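Local coordinates for protein dual function macrocyclase-peptidase POPB (Galerina marginata, PDB 5N4B) that cleaves peptide bonds after proline and macrocyclizes toxin precursor peptides in the biosynthesis of the amanitin family, at residues A[62-76]-A[713-727]. The protein carries 1 engineered substitution. Residues are numbered along the deposited sequence; the frame is centred on the assembly and turned at random.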
ATOM      1  N   TYR A  62     -25.766  14.630   8.861  1.00 17.17           N
ATOM      2  CA  TYR A  62     -26.353  14.114   7.633  1.00 17.19           C
ATOM      3  C   TYR A  62     -26.452  12.593   7.684  1.00 15.88           C
ATOM      4  O   TYR A  62     -27.514  12.026   7.399  1.00 17.51           O
ATOM      5  CB  TYR A  62     -25.535  14.537   6.409  1.00 16.26           C
ATOM      6  CG  TYR A  62     -26.192  14.164   5.119  1.00 16.75           C
ATOM      7  CD1 TYR A  62     -27.235  14.901   4.661  1.00 21.08           C
ATOM      8  CD2 TYR A  62     -25.793  13.090   4.361  1.00 18.90           C
ATOM      9  CE1 TYR A  62     -27.882  14.606   3.507  1.00 26.23           C
ATOM     10  CE2 TYR A  62     -26.490  12.763   3.191  1.00 17.58           C
ATOM     11  CZ  TYR A  62     -27.524  13.533   2.787  1.00 19.82           C
ATOM     12  OH  TYR A  62     -28.224  13.262   1.605  1.00 24.98           O
ATOM     13  N   LEU A  63     -25.367  11.931   8.045  1.00 14.68           N
ATOM     14  CA  LEU A  63     -25.367  10.478   8.146  1.00 15.54           C
ATOM     15  C   LEU A  63     -26.405   9.970   9.150  1.00 15.93           C
ATOM     16  O   LEU A  63     -26.986   8.896   8.938  1.00 18.26           O
ATOM     17  CB  LEU A  63     -23.946   9.997   8.490  1.00 15.82           C
ATOM     18  CG  LEU A  63     -22.884  10.328   7.397  1.00 15.44           C
ATOM     19  CD1 LEU A  63     -21.487  10.159   8.012  1.00 17.50           C
ATOM     20  CD2 LEU A  63     -23.072   9.506   6.166  1.00 17.70           C
ATOM     21  N   ASP A  64     -26.621  10.719  10.244  1.00 17.84           N
ATOM     22  CA  ASP A  64     -27.621  10.345  11.258  1.00 19.64           C
ATOM     23  C   ASP A  64     -29.019  10.239  10.696  1.00 20.48           C
ATOM     24  O   ASP A  64     -29.853   9.539  11.297  1.00 24.47           O
ATOM     25  CB  ASP A  64     -27.684  11.420  12.356  1.00 21.13           C
ATOM     26  CG  ASP A  64     -26.527  11.399  13.333  1.00 28.54           C
ATOM     27  OD1 ASP A  64     -25.791  10.403  13.383  1.00 24.21           O
ATOM     28  OD2 ASP A  64     -26.367  12.426  14.073  1.00 28.75           O
ATOM     29  N   GLN A  65     -29.312  10.890   9.580  1.00 18.51           N
ATOM     30  CA  GLN A  65     -30.618  10.813   8.920  1.00 21.22           C
ATOM     31  C   GLN A  65     -30.855   9.473   8.236  1.00 24.88           C
ATOM     32  O   GLN A  65     -32.008   9.161   7.931  1.00 31.32           O
ATOM     33  CB  GLN A  65     -30.765  11.911   7.863  1.00 23.59           C
ATOM     34  CG  GLN A  65     -30.607  13.340   8.396  1.00 24.37           C
ATOM     35  CD  GLN A  65     -30.626  14.409   7.278  1.00 30.92           C
ATOM     36  OE1 GLN A  65     -30.161  15.532   7.493  1.00 31.64           O
ATOM     37  NE2 GLN A  65     -31.159  14.062   6.095  1.00 33.92           N
ATOM     38  N   ASN A  66     -29.826   8.665   8.040  1.00 21.78           N
ATOM     39  CA  ASN A  66     -29.861   7.457   7.213  1.00 19.00           C
ATOM     40  C   ASN A  66     -29.846   6.240   8.148  1.00 22.68           C
ATOM     41  O   ASN A  66     -28.783   5.822   8.614  1.00 19.89           O
ATOM     42  CB  ASN A  66     -28.653   7.476   6.297  1.00 19.82           C
ATOM     43  CG  ASN A  66     -28.616   6.289   5.353  1.00 20.55           C
ATOM     44  OD1 ASN A  66     -29.405   5.343   5.521  1.00 22.76           O
ATOM     45  ND2 ASN A  66     -27.747   6.340   4.376  1.00 23.66           N
ATOM     46  N   ALA A  67     -31.020   5.648   8.411  1.00 23.73           N
ATOM     47  CA  ALA A  67     -31.081   4.493   9.305  1.00 23.32           C
ATOM     48  C   ALA A  67     -30.448   3.249   8.695  1.00 23.37           C
ATOM     49  O   ALA A  67     -30.118   2.307   9.418  1.00 23.60           O
ATOM     50  CB  ALA A  67     -32.533   4.206   9.690  1.00 27.79           C
ATOM     51  N   ASP A  68     -30.211   3.239   7.393  1.00 18.92           N
ATOM     52  CA  ASP A  68     -29.604   2.069   6.797  1.00 19.25           C
ATOM     53  C   ASP A  68     -28.129   1.919   7.152  1.00 17.70           C
ATOM     54  O   ASP A  68     -27.593   0.818   7.029  1.00 18.20           O
ATOM     55  CB  ASP A  68     -29.750   2.093   5.284  1.00 19.51           C
ATOM     56  CG  ASP A  68     -31.192   1.955   4.838  1.00 25.07           C
ATOM     57  OD1 ASP A  68     -32.113   1.707   5.677  1.00 27.09           O
ATOM     58  OD2 ASP A  68     -31.422   2.104   3.632  1.00 24.88           O
ATOM     59  N   ILE A  69     -27.461   2.984   7.594  1.00 15.69           N
ATOM     60  CA  ILE A  69     -26.045   2.869   7.948  1.00 16.56           C
ATOM     61  C   ILE A  69     -25.852   1.852   9.072  1.00 16.15           C
ATOM     62  O   ILE A  69     -24.929   1.035   9.033  1.00 14.84           O
ATOM     63  CB  ILE A  69     -25.442   4.251   8.267  1.00 14.11           C
ATOM     64  CG1 ILE A  69     -25.332   5.049   6.965  1.00 16.80           C
ATOM     65  CG2 ILE A  69     -24.056   4.115   8.866  1.00 16.20           C
ATOM     66  CD1 ILE A  69     -25.007   6.484   7.162  1.00 18.10           C
ATOM     67  N   GLN A  70     -26.682   1.915  10.119  1.00 17.43           N
ATOM     68  CA  GLN A  70     -26.543   0.940  11.205  1.00 17.41           C
ATOM     69  C   GLN A  70     -26.803  -0.484  10.735  1.00 16.30           C
ATOM     70  O   GLN A  70     -26.190  -1.439  11.265  1.00 17.22           O
ATOM     71  CB  GLN A  70     -27.498   1.276  12.358  1.00 17.77           C
ATOM     72  CG  GLN A  70     -26.888   2.208  13.352  1.00 25.03           C
ATOM     73  CD  GLN A  70     -25.940   1.475  14.272  1.00 25.87           C
ATOM     74  OE1 GLN A  70     -24.795   1.202  13.909  1.00 22.60           O
ATOM     75  NE2 GLN A  70     -26.431   1.082  15.428  1.00 26.95           N
ATOM     76  N   LYS A  71     -27.728  -0.666   9.789  1.00 16.58           N
ATOM     77  CA  LYS A  71     -27.965  -1.983   9.214  1.00 16.21           C
ATOM     78  C   LYS A  71     -26.721  -2.482   8.481  1.00 16.96           C
ATOM     79  O   LYS A  71     -26.338  -3.653   8.598  1.00 16.98           O
ATOM     80  CB  LYS A  71     -29.199  -1.975   8.288  1.00 21.18           C
ATOM     81  CG  LYS A  71     -30.486  -1.485   8.974  1.00 29.86           C
ATOM     82  CD  LYS A  71     -31.709  -1.578   8.050  1.00 43.43           C
ATOM     83  CE  LYS A  71     -33.034  -1.334   8.806  1.00 51.35           C
ATOM     84  NZ  LYS A  71     -33.055  -0.042   9.568  1.00 55.00           N
ATOM     85  N   LEU A  72     -26.059  -1.590   7.753  1.00 13.80           N
ATOM     86  CA  LEU A  72     -24.843  -1.977   7.054  1.00 14.37           C
ATOM     87  C   LEU A  72     -23.717  -2.259   8.038  1.00 13.85           C
ATOM     88  O   LEU A  72     -22.937  -3.182   7.835  1.00 14.21           O
ATOM     89  CB  LEU A  72     -24.416  -0.887   6.076  1.00 13.95           C
ATOM     90  CG  LEU A  72     -25.286  -0.714   4.875  1.00 15.11           C
ATOM     91  CD1 LEU A  72     -24.635   0.391   4.002  1.00 17.39           C
ATOM     92  CD2 LEU A  72     -25.513  -1.958   4.044  1.00 17.43           C
ATOM     93  N   ALA A  73     -23.610  -1.501   9.125  1.00 12.67           N
ATOM     94  CA  ALA A  73     -22.591  -1.816  10.122  1.00 11.59           C
ATOM     95  C   ALA A  73     -22.740  -3.245  10.639  1.00 11.76           C
ATOM     96  O   ALA A  73     -21.750  -3.981  10.790  1.00 12.20           O
ATOM     97  CB  ALA A  73     -22.636  -0.840  11.276  1.00 14.39           C
ATOM     98  N   GLU A  74     -23.970  -3.649  10.942  1.00 13.47           N
ATOM     99  CA  GLU A  74     -24.235  -5.002  11.417  1.00 13.84           C
ATOM    100  C   GLU A  74     -23.813  -6.033  10.384  1.00 13.28           C
ATOM    101  O   GLU A  74     -23.177  -7.045  10.719  1.00 13.29           O
ATOM    102  CB  GLU A  74     -25.724  -5.102  11.719  1.00 16.30           C
ATOM    103  CG  GLU A  74     -26.230  -6.432  12.138  1.00 26.07           C
ATOM    104  CD  GLU A  74     -27.772  -6.528  12.289  1.00 23.72           C
ATOM    105  OE1 GLU A  74     -28.528  -5.469  12.237  1.00 31.14           O
ATOM    106  OE2 GLU A  74     -28.225  -7.683  12.350  1.00 22.75           O
ATOM    107  N   LYS A  75     -24.171  -5.812   9.116  1.00 13.33           N
ATOM    108  CA  LYS A  75     -23.815  -6.760   8.055  1.00 11.84           C
ATOM    109  C   LYS A  75     -22.301  -6.791   7.832  1.00 11.03           C
ATOM    110  O   LYS A  75     -21.724  -7.858   7.619  1.00 11.87           O
ATOM    111  CB  LYS A  75     -24.498  -6.364   6.743  1.00 14.09           C
ATOM    112  CG  LYS A  75     -26.029  -6.438   6.737  1.00 18.28           C
ATOM    113  CD  LYS A  75     -26.592  -5.821   5.431  1.00 22.08           C
ATOM    114  CE  LYS A  75     -28.123  -5.756   5.405  1.00 28.20           C
ATOM    115  NZ  LYS A  75     -28.731  -7.082   5.438  1.00 34.60           N
ATOM    116  N   PHE A  76     -21.652  -5.634   7.871  1.00 10.49           N
ATOM    117  CA  PHE A  76     -20.222  -5.548   7.577  1.00  9.37           C
ATOM    118  C   PHE A  76     -19.393  -6.158   8.705  1.00  9.76           C
ATOM    119  O   PHE A  76     -18.398  -6.836   8.451  1.00 10.65           O
ATOM    120  CB  PHE A  76     -19.798  -4.095   7.380  1.00 10.66           C
ATOM    121  CG  PHE A  76     -20.303  -3.442   6.092  1.00 10.75           C
ATOM    122  CD1 PHE A  76     -20.878  -4.183   5.094  1.00 10.97           C
ATOM    123  CD2 PHE A  76     -20.186  -2.083   5.931  1.00 11.32           C
ATOM    124  CE1 PHE A  76     -21.268  -3.569   3.887  1.00 13.14           C
ATOM    125  CE2 PHE A  76     -20.607  -1.436   4.737  1.00 12.46           C
ATOM    126  CZ  PHE A  76     -21.146  -2.183   3.742  1.00 12.82           C
ATOM    127  N   ALA A 713     -19.330   1.486   7.079  1.00  8.84           N
ATOM    128  CA  ALA A 713     -20.772   1.629   6.987  1.00 10.37           C
ATOM    129  C   ALA A 713     -21.172   3.048   6.599  1.00 10.77           C
ATOM    130  O   ALA A 713     -22.104   3.247   5.810  1.00 11.54           O
ATOM    131  CB  ALA A 713     -21.411   1.218   8.308  1.00 12.69           C
ATOM    132  N   ASP A 714     -20.495   4.054   7.150  1.00 10.22           N
ATOM    133  CA  ASP A 714     -20.786   5.443   6.770  1.00 10.90           C
ATOM    134  C   ASP A 714     -20.522   5.667   5.282  1.00 12.20           C
ATOM    135  O   ASP A 714     -21.337   6.278   4.589  1.00 12.67           O
ATOM    136  CB  ASP A 714     -19.884   6.395   7.548  1.00 11.96           C
ATOM    137  CG  ASP A 714     -20.319   6.664   8.976  1.00 14.51           C
ATOM    138  OD1 ASP A 714     -21.409   6.261   9.360  1.00 15.65           O
ATOM    139  OD2 ASP A 714     -19.520   7.313   9.723  1.00 17.21           O
ATOM    140  N   LYS A 715     -19.385   5.191   4.794  1.00 10.83           N
ATOM    141  CA  LYS A 715     -18.986   5.419   3.404  1.00  9.97           C
ATOM    142  C   LYS A 715     -19.948   4.743   2.436  1.00 10.38           C
ATOM    143  O   LYS A 715     -20.494   5.374   1.519  1.00  9.99           O
ATOM    144  CB  LYS A 715     -17.569   4.879   3.160  1.00 13.35           C
ATOM    145  CG  LYS A 715     -17.200   4.727   1.739  1.00 15.97           C
ATOM    146  CD  LYS A 715     -15.709   4.463   1.602  1.00 23.00           C
ATOM    147  CE  LYS A 715     -15.359   3.067   1.825  1.00 24.16           C
ATOM    148  NZ  LYS A 715     -14.073   2.759   1.043  1.00 27.77           N
ATOM    149  N   TRP A 716     -20.165   3.437   2.633  1.00  9.41           N
ATOM    150  CA  TRP A 716     -20.992   2.692   1.693  0.51  9.85           C
ATOM    151  C   TRP A 716     -22.461   3.051   1.870  1.00 10.54           C
ATOM    152  O   TRP A 716     -23.223   3.059   0.896  1.00 11.87           O
ATOM    153  CB  TRP A 716     -20.745   1.180   1.820  0.51 10.23           C
ATOM    154  CG  TRP A 716     -19.334   0.781   1.527  0.51 10.76           C
ATOM    155  CD1 TRP A 716     -18.480   0.103   2.362  0.51  9.09           C
ATOM    156  CD2 TRP A 716     -18.591   1.055   0.334  0.51 12.87           C
ATOM    157  NE1 TRP A 716     -17.265  -0.066   1.751  0.51 12.77           N
ATOM    158  CE2 TRP A 716     -17.293   0.527   0.517  0.51  9.53           C
ATOM    159  CE3 TRP A 716     -18.897   1.699  -0.864  0.51 14.01           C
ATOM    160  CZ2 TRP A 716     -16.302   0.609  -0.463  0.51 13.83           C
ATOM    161  CZ3 TRP A 716     -17.915   1.788  -1.835  0.51 20.03           C
ATOM    162  CH2 TRP A 716     -16.637   1.242  -1.636  0.51 15.99           C
ATOM    163  N   GLY A 717     -22.871   3.384   3.087  1.00 10.26           N
ATOM    164  CA  GLY A 717     -24.240   3.865   3.289  1.00 10.92           C
ATOM    165  C   GLY A 717     -24.483   5.213   2.638  1.00 10.47           C
ATOM    166  O   GLY A 717     -25.550   5.454   2.049  1.00 11.39           O
ATOM    167  N   PHE A 718     -23.495   6.085   2.710  1.00  9.90           N
ATOM    168  CA  PHE A 718     -23.589   7.379   2.032  1.00 10.70           C
ATOM    169  C   PHE A 718     -23.762   7.170   0.542  1.00  8.87           C
ATOM    170  O   PHE A 718     -24.611   7.789  -0.097  1.00 10.97           O
ATOM    171  CB  PHE A 718     -22.368   8.230   2.342  1.00 10.28           C
ATOM    172  CG  PHE A 718     -22.345   9.561   1.610  1.00 10.12           C
ATOM    173  CD1 PHE A 718     -22.929  10.655   2.215  1.00 13.94           C
ATOM    174  CD2 PHE A 718     -21.747   9.693   0.397  1.00 12.09           C
ATOM    175  CE1 PHE A 718     -22.959  11.906   1.591  1.00 13.17           C
ATOM    176  CE2 PHE A 718     -21.756  10.938  -0.247  1.00 11.06           C
ATOM    177  CZ  PHE A 718     -22.346  12.026   0.356  1.00 12.00           C
ATOM    178  N   ILE A 719     -22.932   6.307  -0.028  1.00  9.10           N
ATOM    179  CA  ILE A 719     -23.024   6.028  -1.445  1.00 10.73           C
ATOM    180  C   ILE A 719     -24.394   5.450  -1.770  1.00 12.52           C
ATOM    181  O   ILE A 719     -25.040   5.855  -2.739  1.00 11.37           O
ATOM    182  CB  ILE A 719     -21.883   5.106  -1.888  1.00 11.90           C
ATOM    183  CG1 ILE A 719     -20.554   5.870  -1.948  1.00  9.86           C
ATOM    184  CG2 ILE A 719     -22.208   4.484  -3.248  1.00 11.38           C
ATOM    185  CD1 ILE A 719     -19.352   5.008  -2.088  1.00 14.33           C
ATOM    186  N   ALA A 720     -24.856   4.464  -0.992  1.00 10.58           N
ATOM    187  CA  ALA A 720     -26.129   3.818  -1.303  1.00 12.09           C
ATOM    188  C   ALA A 720     -27.275   4.817  -1.310  1.00 13.10           C
ATOM    189  O   ALA A 720     -28.105   4.829  -2.236  1.00 13.58           O
ATOM    190  CB  ALA A 720     -26.434   2.696  -0.318  1.00 13.02           C
ATOM    191  N   ARG A 721     -27.329   5.680  -0.307  1.00 12.46           N
ATOM    192  CA  ARG A 721     -28.403   6.682  -0.258  1.00 13.70           C
ATOM    193  C   ARG A 721     -28.277   7.668  -1.414  1.00 15.39           C
ATOM    194  O   ARG A 721     -29.279   8.007  -2.054  1.00 15.66           O
ATOM    195  CB  ARG A 721     -28.397   7.411   1.083  1.00 15.24           C
ATOM    196  CG  ARG A 721     -29.407   8.524   1.080  1.00 19.95           C
ATOM    197  CD  ARG A 721     -29.972   8.843   2.418  1.00 37.04           C
ATOM    198  NE  ARG A 721     -30.831   7.755   2.878  1.00 41.89           N
ATOM    199  CZ  ARG A 721     -31.658   7.888   3.899  1.00 32.32           C
ATOM    200  NH1 ARG A 721     -32.398   6.859   4.304  1.00 33.07           N
ATOM    201  NH2 ARG A 721     -31.721   9.057   4.523  1.00 41.06           N
ATOM    202  N   ALA A 722     -27.062   8.115  -1.706  1.00 12.75           N
ATOM    203  CA  ALA A 722     -26.894   9.048  -2.819  1.00 13.90           C
ATOM    204  C   ALA A 722     -27.351   8.455  -4.130  1.00 16.39           C
ATOM    205  O   ALA A 722     -27.777   9.204  -5.007  1.00 15.51           O
ATOM    206  CB  ALA A 722     -25.444   9.451  -2.981  1.00 12.94           C
ATOM    207  N   LEU A 723     -27.194   7.141  -4.329  1.00 12.65           N
ATOM    208  CA  LEU A 723     -27.642   6.473  -5.561  1.00 14.06           C
ATOM    209  C   LEU A 723     -29.073   5.987  -5.473  1.00 18.15           C
ATOM    210  O   LEU A 723     -29.571   5.401  -6.446  1.00 19.81           O
ATOM    211  CB  LEU A 723     -26.699   5.290  -5.858  1.00 14.61           C
ATOM    212  CG  LEU A 723     -25.192   5.636  -5.980  1.00 14.71           C
ATOM    213  CD1 LEU A 723     -24.400   4.411  -6.408  1.00 17.12           C
ATOM    214  CD2 LEU A 723     -24.922   6.855  -6.888  1.00 19.96           C
ATOM    215  N   GLY A 724     -29.761   6.247  -4.374  1.00 17.16           N
ATOM    216  CA  GLY A 724     -31.159   5.877  -4.219  1.00 18.47           C
ATOM    217  C   GLY A 724     -31.383   4.398  -4.000  1.00 19.34           C
ATOM    218  O   GLY A 724     -32.476   3.898  -4.292  1.00 25.22           O
ATOM    219  N   LEU A 725     -30.396   3.679  -3.471  1.00 16.73           N
ATOM    220  CA  LEU A 725     -30.543   2.255  -3.237  1.00 18.66           C
ATOM    221  C   LEU A 725     -31.193   1.986  -1.901  1.00 20.43           C
ATOM    222  O   LEU A 725     -30.865   2.621  -0.892  1.00 20.96           O
ATOM    223  CB  LEU A 725     -29.186   1.574  -3.268  1.00 16.10           C
ATOM    224  CG  LEU A 725     -28.295   1.875  -4.469  1.00 15.74           C
ATOM    225  CD1 LEU A 725     -26.964   1.198  -4.336  1.00 16.16           C
ATOM    226  CD2 LEU A 725     -28.995   1.479  -5.770  1.00 20.74           C
ATOM    227  N   GLU A 726     -32.024   0.950  -1.885  1.00 21.00           N
ATOM    228  CA  GLU A 726     -32.806   0.597  -0.725  1.00 23.95           C
ATOM    229  C   GLU A 726     -32.460  -0.825  -0.336  1.00 23.81           C
ATOM    230  O   GLU A 726     -32.130  -1.673  -1.192  1.00 26.45           O
ATOM    231  CB  GLU A 726     -34.320   0.705  -0.997  1.00 30.03           C
ATOM    232  CG  GLU A 726     -34.774   2.084  -1.459  1.00 36.03           C
ATOM    233  CD  GLU A 726     -34.748   3.131  -0.363  1.00 49.56           C
ATOM    234  OE1 GLU A 726     -34.285   2.827   0.756  1.00 51.38           O
ATOM    235  OE2 GLU A 726     -35.192   4.274  -0.623  1.00 59.39           O
ATOM    236  N   LEU A 727     -32.514  -1.048   0.974  1.00 28.80           N
ATOM    237  CA  LEU A 727     -32.415  -2.392   1.518  1.00 32.39           C
ATOM    238  C   LEU A 727     -33.669  -3.170   1.148  1.00 36.21           C
ATOM    239  O   LEU A 727     -34.785  -2.652   1.249  1.00 42.15           O
ATOM    240  CB  LEU A 727     -32.208  -2.321   3.033  1.00 27.88           C
ATOM    241  CG  LEU A 727     -30.865  -1.704   3.461  1.00 28.46           C
ATOM    242  CD1 LEU A 727     -30.806  -1.472   4.957  1.00 31.37           C
ATOM    243  CD2 LEU A 727     -29.740  -2.622   3.024  1.00 24.48           C
TER
HETATM  244  O   HOH W   1     -33.310   6.379   6.982  1.00 28.27           O
HETATM  245  O   HOH W   2     -27.796   3.919   2.900  1.00 17.64           O
HETATM  246  O   HOH W   3     -29.648   2.003   1.664  1.00 14.26           O
HETATM  247  O   HOH W   4     -33.573   1.014   2.567  1.00 24.58           O
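Y62 and L63, on helix 46-64, meet F718. Y62 lies crosswise, with CE2 4.0 Å from F718 CE1. L63 splits its contact: CD2 lies at the edge of the F718 ring, while CD1 lies against the carboxylate of D714, which is salt-bridged to K710 and K691. The carbonyl of Q65 accepts a weak hydrogen bond from R721 NH2. Water joins Q65 O and A67 N to R721 NH1.

N66 precedes the turn into the next helix; its OD1 accepts a capping bond from D68 N at 2.9 Å. With CG anti to the backbone N (chi1 -178°), its amide stacks, offset toward the rim, on one face of the R721 guanidinium, the planes 10° apart. A second water links N66 ND2 to G717 O.

D68 OD2 takes two waters, one shared with L725 O, the other with E726 OE1 and L727 N. These may ease the nearness of D68 OD2 and E726 OE1, 4.1 Å apart. L727 CD1 packs on D68 CG.

I69 and G717 have CA atoms 5.1 Å apart. K71 CD packs tightly on L727 CD1. L72 CD1 reaches G717 CA at 3.6 Å. A713 CB is a knob among I69, L72, A73 and F76. F76 CE2 meets W716 CD1 at 3.5 Å, the ring planes perpendicular.

Helices 68-76 and 713-722 cross at 130°, with axes 8.6 Å apart. Small G717, A713 and A73 at the crossing probably permit this spacing. Away from the active site, this joins an N-terminal helix to the last helix of the alpha/beta-hydrolase domain, as in the prolyl oligopeptidase fold.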